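Local atomic coordinates of metallocarboxypeptidase (Trypanosoma cruzi, PDB entry 3DWC), a protein that probably removes single amino acids of many kinds, though not proline, from the C-terminal end of peptides as a metal-dependent M32-family carboxypeptidase. Residues Glu70-Val73 / Gly74-Glu77; Leu25-Trp28 / Asp29-Thr32; Glu103-Thr106 / Val107-Lys111. All coordinates share one frame; numbering follows the deposited sequence.

Contact 1 of 3, residues Glu70-Val73 / Gly74-Glu77; sequences EKSV and GDLE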
loop_
_atom_site.group_PDB
_atom_site.type_symbol
_atom_site.label_atom_id
_atom_site.label_comp_id
_atom_site.label_asym_id
_atom_site.label_seq_id
_atom_site.Cartn_x
_atom_site.Cartn_y
_atom_site.Cartn_z
ATOM N N GLU B 70 -13.355 -32.090 14.795
ATOM C CA GLU B 70 -14.787 -32.077 15.081
ATOM C C GLU B 70 -15.279 -33.318 15.836
ATOM O O GLU B 70 -16.331 -33.276 16.473
ATOM C CB GLU B 70 -15.597 -31.922 13.789
ATOM C CG GLU B 70 -15.539 -30.545 13.185
ATOM C CD GLU B 70 -16.388 -30.410 11.946
ATOM O OE1 GLU B 70 -16.659 -31.409 11.264
ATOM O OE2 GLU B 70 -16.777 -29.278 11.633
ATOM N N LYS B 71 -14.551 -34.430 15.740
ATOM C CA LYS B 71 -14.940 -35.607 16.493
ATOM C C LYS B 71 -14.623 -35.438 17.987
ATOM O O LYS B 71 -15.290 -36.027 18.830
ATOM C CB LYS B 71 -14.313 -36.875 15.912
ATOM C CG LYS B 71 -12.796 -36.972 15.938
ATOM C CD LYS B 71 -12.315 -38.359 15.457
ATOM C CE LYS B 71 -12.546 -38.580 13.947
ATOM N NZ LYS B 71 -11.624 -39.635 13.371
ATOM N N SER B 72 -13.648 -34.585 18.307
ATOM C CA SER B 72 -13.183 -34.378 19.693
ATOM C C SER B 72 -13.620 -33.004 20.248
ATOM O O SER B 72 -12.933 -32.384 21.066
ATOM C CB SER B 72 -11.652 -34.501 19.711
ATOM O OG SER B 72 -11.060 -33.581 18.792
ATOM N N VAL B 73 -14.789 -32.560 19.808
ATOM C CA VAL B 73 -15.215 -31.168 19.952
ATOM C C VAL B 73 -15.198 -30.684 21.404
ATOM O O VAL B 73 -14.757 -29.564 21.690
ATOM C CB VAL B 73 -16.627 -30.949 19.283
ATOM C CG1 VAL B 73 -17.638 -30.293 20.238
ATOM C CG2 VAL B 73 -16.487 -30.160 17.988
ATOM N N GLY B 74 -15.668 -31.534 22.309
ATOM C CA GLY B 74 -15.802 -31.167 23.716
ATOM C C GLY B 74 -14.488 -31.003 24.463
ATOM O O GLY B 74 -14.482 -30.527 25.592
ATOM N N ASP B 75 -13.375 -31.396 23.856
ATOM C CA ASP B 75 -12.059 -31.154 24.434
ATOM C C ASP B 75 -11.518 -29.728 24.125
ATOM O O ASP B 75 -10.338 -29.433 24.353
ATOM C CB ASP B 75 -11.062 -32.174 23.879
ATOM C CG ASP B 75 -11.531 -33.629 24.052
ATOM O OD1 ASP B 75 -12.145 -33.957 25.112
ATOM O OD2 ASP B 75 -11.264 -34.429 23.115
ATOM N N LEU B 76 -12.348 -28.858 23.577
ATOM C CA LEU B 76 -11.861 -27.544 23.165
ATOM C C LEU B 76 -12.526 -26.519 24.052
ATOM O O LEU B 76 -13.613 -26.767 24.523
ATOM C CB LEU B 76 -12.221 -27.292 21.703
ATOM C CG LEU B 76 -11.545 -28.114 20.606
ATOM C CD1 LEU B 76 -12.023 -27.628 19.280
ATOM C CD2 LEU B 76 -10.039 -27.997 20.687
ATOM N N GLU B 77 -11.886 -25.380 24.280
ATOM C CA GLU B 77 -12.545 -24.306 25.005
ATOM C C GLU B 77 -13.733 -23.784 24.181
ATOM O O GLU B 77 -13.869 -24.106 23.014
ATOM C CB GLU B 77 -11.554 -23.187 25.340
ATOM C CG GLU B 77 -10.451 -23.604 26.342
ATOM C CD GLU B 77 -9.226 -22.672 26.306
ATOM O OE1 GLU B 77 -9.231 -21.678 25.536
ATOM O OE2 GLU B 77 -8.250 -22.943 27.041
#
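S72 and D75 face each other across a short 3-10 turn, the carboxylate of D75 lying alongside the serine rather than bonded to it. OD2 of D75 comes to 3.4 Å from CB of S72. It stays close to the S72 carbonyl oxygen as well, but both are acceptors and no bond joins them. CG of D75 sits beside its own backbone N (chi1 -53°), which folds the carboxylate back over the start of the turn. With OG between its backbone N and carbonyl carbon (chi1 56°), S72 bonds back to the carbonyl oxygen of A69, in the last turn of helix 60-71. A short hydroxyl side chain suits such a place because it can reach a carbonyl of the preceding turn.

The fold element is the connection between helix 60-71 and helix 78-95, with its 3-10 turn at V73-D75. Two i to i+3 backbone bonds make it: D75 N to S72 O at 3.0 Å, and L76 N to V73 O at 3.1 Å, the second more bent, with an N-H...O angle of 138°. G74 adds no side-chain bulk to this exposed bend.

L76 shares the first torsion of D75, but its CB points toward the 70-73 segment and lies 3.4 Å from V73 O, and the branched chain passes beside that carbonyl. Beyond it the leucine is buried against M3 and Y6 of helix 3-32 and against R81 and L84 of helix 78-95, an apt place for a hydrocarbon group. The V73 side chain also touches R81, while E77 takes the N-cap position of helix 78-95.

Contact 2 of 3, residues Leu25-Trp28 / Asp29-Thr32; sequences LADW and DSHT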
loop_
_atom_site.group_PDB
_atom_site.type_symbol
_atom_site.label_atom_id
_atom_site.label_comp_id
_atom_site.label_asym_id
_atom_site.label_seq_id
_atom_site.Cartn_x
_atom_site.Cartn_y
_atom_site.Cartn_z
ATOM N N LEU B 25 -4.198 -4.666 1.697
ATOM C CA LEU B 25 -3.327 -3.488 1.473
ATOM C C LEU B 25 -3.305 -3.184 0.028
ATOM O O LEU B 25 -3.516 -2.036 -0.374
ATOM C CB LEU B 25 -1.898 -3.754 1.922
ATOM C CG LEU B 25 -0.951 -2.528 1.846
ATOM C CD1 LEU B 25 -1.464 -1.414 2.831
ATOM C CD2 LEU B 25 0.512 -2.941 2.187
ATOM N N ALA B 26 -3.042 -4.215 -0.768
ATOM C CA ALA B 26 -2.986 -4.081 -2.241
ATOM C C ALA B 26 -4.294 -3.523 -2.795
ATOM O O ALA B 26 -4.286 -2.717 -3.712
ATOM C CB ALA B 26 -2.665 -5.442 -2.895
ATOM N N ASP B 27 -5.415 -3.925 -2.207
ATOM C CA ASP B 27 -6.728 -3.461 -2.686
ATOM C C ASP B 27 -6.929 -2.016 -2.259
ATOM O O ASP B 27 -7.291 -1.193 -3.056
ATOM C CB ASP B 27 -7.849 -4.364 -2.199
ATOM C CG ASP B 27 -9.189 -4.000 -2.816
ATOM O OD1 ASP B 27 -9.308 -4.046 -4.067
ATOM O OD2 ASP B 27 -10.072 -3.591 -2.078
ATOM N N TRP B 28 -6.645 -1.702 -0.998
ATOM C CA TRP B 28 -6.724 -0.326 -0.529
ATOM C C TRP B 28 -5.908 0.630 -1.405
ATOM O O TRP B 28 -6.414 1.677 -1.867
ATOM C CB TRP B 28 -6.334 -0.230 0.986
ATOM C CG TRP B 28 -6.227 1.184 1.452
ATOM C CD1 TRP B 28 -7.227 1.956 1.933
ATOM C CD2 TRP B 28 -5.047 2.014 1.420
ATOM N NE1 TRP B 28 -6.761 3.237 2.190
ATOM C CE2 TRP B 28 -5.426 3.298 1.861
ATOM C CE3 TRP B 28 -3.741 1.822 0.961
ATOM C CZ2 TRP B 28 -4.514 4.363 1.956
ATOM C CZ3 TRP B 28 -2.832 2.904 1.026
ATOM C CH2 TRP B 28 -3.232 4.159 1.518
ATOM N N ASP B 29 -4.667 0.238 -1.714
ATOM C CA ASP B 29 -3.743 1.079 -2.431
ATOM C C ASP B 29 -4.176 1.264 -3.863
ATOM O O ASP B 29 -3.966 2.358 -4.446
ATOM C CB ASP B 29 -2.338 0.443 -2.314
ATOM C CG ASP B 29 -1.285 1.218 -3.007
ATOM O OD1 ASP B 29 -0.583 1.991 -2.344
ATOM O OD2 ASP B 29 -1.161 1.106 -4.236
ATOM N N SER B 30 -4.744 0.216 -4.474
ATOM C CA SER B 30 -5.169 0.318 -5.875
ATOM C C SER B 30 -6.229 1.418 -6.043
ATOM O O SER B 30 -6.344 1.989 -7.097
ATOM C CB SER B 30 -5.707 -1.019 -6.428
ATOM O OG SER B 30 -6.874 -1.351 -5.701
ATOM N N HIS B 31 -6.962 1.714 -4.980
ATOM C CA HIS B 31 -8.043 2.715 -5.006
ATOM C C HIS B 31 -7.651 4.099 -4.526
ATOM O O HIS B 31 -8.439 5.027 -4.721
ATOM C CB HIS B 31 -9.228 2.244 -4.141
ATOM C CG HIS B 31 -9.907 1.048 -4.694
ATOM N ND1 HIS B 31 -9.801 -0.196 -4.119
ATOM C CD2 HIS B 31 -10.638 0.880 -5.828
ATOM C CE1 HIS B 31 -10.459 -1.077 -4.857
ATOM N NE2 HIS B 31 -10.952 -0.455 -5.914
ATOM N N THR B 32 -6.471 4.229 -3.917
ATOM C CA THR B 32 -6.091 5.454 -3.219
ATOM C C THR B 32 -4.811 6.005 -3.799
ATOM O O THR B 32 -4.805 7.118 -4.276
ATOM C CB THR B 32 -5.926 5.244 -1.714
ATOM O OG1 THR B 32 -5.025 4.163 -1.461
ATOM C CG2 THR B 32 -7.234 4.929 -1.099
#
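W28 and T32 meet through both a hydrogen bond and a ring contact. In the first, T32 OG1 gives its proton to W28 O, four residues back, at 2.9 Å, while H31 N bonds to the same oxygen from the opposite face of the carbonyl plane. A second hydroxyl, S30 OG, spans three residues to D27 O at 2.7 Å. Serine and threonine suit a helix here because, with the oxygen between backbone N and carbonyl carbon (chi1 53° in T32), the hydroxyl reaches a carbonyl three or four residues back. H31 ND1 adds a weak bond to D27 O at 2.9 Å. The backbone bonds D29 N to L25 O and S30 N to A26 O keep the helical pattern.

Ring contacts come next. T32 lies over one face of the indole, its OG1 3.2 Å above the plane, and CG2 makes a CH-pi contact 4.0 Å from the centroid of the five-membered ring. The D27 carboxylate approaches the edge of the H31 ring, OD1 3.3 Å from CE1, with the two planes 81° apart.

Among charged groups, D29 is held by R42 and by R248 of the second subunit, while R248 of the same chain makes a cation-pi contact with W28. The arrangement is that of the C-terminal turns of helix 3-32, here at the subunit interface, with the W28 side chain about 10 Å from that of E268, the predicted active-site residue.

Contact 3 of 3, residues Glu103-Thr106 / Val107-Lys111; sequences ERKT and VLTTK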
loop_
_atom_site.group_PDB
_atom_site.type_symbol
_atom_site.label_atom_id
_atom_site.label_comp_id
_atom_site.label_asym_id
_atom_site.label_seq_id
_atom_site.Cartn_x
_atom_site.Cartn_y
_atom_site.Cartn_z
ATOM N N GLU B 103 -13.617 -20.513 -12.458
ATOM C CA GLU B 103 -13.003 -19.831 -13.611
ATOM C C GLU B 103 -14.044 -19.328 -14.600
ATOM O O GLU B 103 -13.904 -18.237 -15.152
ATOM C CB GLU B 103 -11.981 -20.730 -14.329
ATOM C CG GLU B 103 -10.521 -20.334 -14.071
ATOM C CD GLU B 103 -10.094 -19.093 -14.870
ATOM O OE1 GLU B 103 -10.080 -17.981 -14.298
ATOM O OE2 GLU B 103 -9.778 -19.230 -16.073
ATOM N N ARG B 104 -15.088 -20.123 -14.809
ATOM C CA ARG B 104 -16.213 -19.709 -15.650
ATOM C C ARG B 104 -16.930 -18.469 -15.101
ATOM O O ARG B 104 -17.291 -17.558 -15.859
ATOM C CB ARG B 104 -17.220 -20.848 -15.770
ATOM C CG ARG B 104 -18.220 -20.660 -16.907
ATOM C CD ARG B 104 -19.554 -21.341 -16.619
ATOM N NE ARG B 104 -19.425 -22.650 -15.976
ATOM C CZ ARG B 104 -20.460 -23.435 -15.681
ATOM N NH1 ARG B 104 -21.698 -23.053 -15.985
ATOM N NH2 ARG B 104 -20.262 -24.619 -15.100
ATOM N N LYS B 105 -17.154 -18.444 -13.785
ATOM C CA LYS B 105 -17.819 -17.300 -13.166
ATOM C C LYS B 105 -16.953 -16.078 -13.382
ATOM O O LYS B 105 -17.429 -15.057 -13.865
ATOM C CB LYS B 105 -18.060 -17.519 -11.667
ATOM C CG LYS B 105 -18.674 -16.290 -10.980
ATOM C CD LYS B 105 -19.210 -16.580 -9.587
ATOM C CE LYS B 105 -19.947 -15.344 -9.026
ATOM N NZ LYS B 105 -20.308 -15.524 -7.591
ATOM N N THR B 106 -15.673 -16.219 -13.042
ATOM C CA THR B 106 -14.682 -15.142 -13.155
ATOM C C THR B 106 -14.607 -14.523 -14.547
ATOM O O THR B 106 -14.524 -13.299 -14.675
ATOM C CB THR B 106 -13.285 -15.664 -12.783
ATOM O OG1 THR B 106 -13.327 -16.213 -11.460
ATOM C CG2 THR B 106 -12.239 -14.549 -12.855
ATOM N N VAL B 107 -14.638 -15.372 -15.574
ATOM C CA VAL B 107 -14.594 -14.920 -16.966
ATOM C C VAL B 107 -15.855 -14.166 -17.306
ATOM O O VAL B 107 -15.800 -13.084 -17.888
ATOM C CB VAL B 107 -14.425 -16.092 -17.981
ATOM C CG1 VAL B 107 -14.791 -15.633 -19.411
ATOM C CG2 VAL B 107 -12.995 -16.647 -17.941
ATOM N N LEU B 108 -16.996 -14.738 -16.946
ATOM C CA LEU B 108 -18.273 -14.087 -17.218
ATOM C C LEU B 108 -18.407 -12.765 -16.448
ATOM O O LEU B 108 -18.880 -11.779 -17.002
ATOM C CB LEU B 108 -19.448 -15.033 -16.931
ATOM C CG LEU B 108 -20.863 -14.466 -17.103
ATOM C CD1 LEU B 108 -21.027 -13.737 -18.443
ATOM C CD2 LEU B 108 -21.936 -15.570 -16.911
ATOM N N THR B 109 -17.960 -12.711 -15.200
ATOM C CA THR B 109 -18.156 -11.483 -14.430
ATOM C C THR B 109 -17.297 -10.360 -14.975
ATOM O O THR B 109 -17.741 -9.210 -15.027
ATOM C CB THR B 109 -17.920 -11.671 -12.906
ATOM O OG1 THR B 109 -16.574 -12.103 -12.659
ATOM C CG2 THR B 109 -18.908 -12.691 -12.332
ATOM N N THR B 110 -16.073 -10.694 -15.390
ATOM C CA THR B 110 -15.167 -9.731 -16.050
ATOM C C THR B 110 -15.681 -9.302 -17.426
ATOM O O THR B 110 -15.499 -8.147 -17.828
ATOM C CB THR B 110 -13.764 -10.312 -16.231
ATOM O OG1 THR B 110 -13.877 -11.724 -16.424
ATOM C CG2 THR B 110 -12.883 -10.032 -15.012
ATOM N N LYS B 111 -16.304 -10.238 -18.148
ATOM C CA LYS B 111 -17.020 -9.906 -19.380
ATOM C C LYS B 111 -18.242 -9.056 -19.046
ATOM O O LYS B 111 -18.404 -7.945 -19.556
ATOM C CB LYS B 111 -17.472 -11.174 -20.121
ATOM C CG LYS B 111 -18.271 -10.897 -21.422
ATOM C CD LYS B 111 -18.725 -12.185 -22.154
ATOM C CE LYS B 111 -19.981 -11.941 -23.042
ATOM N NZ LYS B 111 -21.266 -11.788 -22.243
#
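Helix 99-122 runs through this contact without a break, and its successive turns meet through backbone bonds and threonine hydroxyls. V107 N, L108 N and T109 N each bond to the carbonyl oxygen four residues earlier, on E103, R104 and K105; the T109 N to K105 O bond is the shortest of the three, at 2.8 Å.

T106 O takes two bonds from the next turn. T110 N reaches it at 3.1 Å and T109 OG1 also at 3.1 Å, both from the same face of the carbonyl plane. The hydroxyl of T109 stands between its own backbone N and carbonyl carbon (chi1 60°), which aims it back at T106 O. The hydroxyl of T106 itself bonds to V102 O, one turn earlier.

Hydrocarbon parts pack over the same turn. The methyl CG2 of T109 lies 3.9 Å from CG of K105, and the two side chains pass at a slant. Separately, the V107 methyl CG2 rests against a carbonyl, 3.3 Å from E103 O. K105 runs out extended from a CG anti to the backbone N (chi1 176°), carrying its ammonium to E142 of helix 125-147. R104, bent at its third torsion, reaches E141 of that helix and E100 of its own, while L108 lays its hydrocarbon on E134 and L135.

Threonine suits this surface because its hydroxyl can share a backbone acceptor while its methyl covers a neighbour's chain. Within 103-111 the chemistry is thus hydrogen bonding and methyl packing; the long cations pair outside it, and their bonds to E141 and E142 imply that charge as well as the packing of L108 joins this helix to helix 125-147.

The three contacts follow one another along the chain in the order 2, 1, 3, and none touches another. Contact 1 is the outlier, its centre about 34 Å from the centre of the chain and about 40 Å from the centres of both others. Contacts 2 and 3 are closer, about 22 Å between centres and about 13 Å between nearest atoms. Helix 3-32 joins two of the regions: its first residues cover L76 of contact 1, and its last turns form contact 2. Contact 2 alone lies near the catalytic region, where H267, H271 and E298 bind cobalt: its W28 side chain is about 10 Å from that of E268, the predicted proton donor/acceptor. Contacts 1 and 3 are surface packing away from that site.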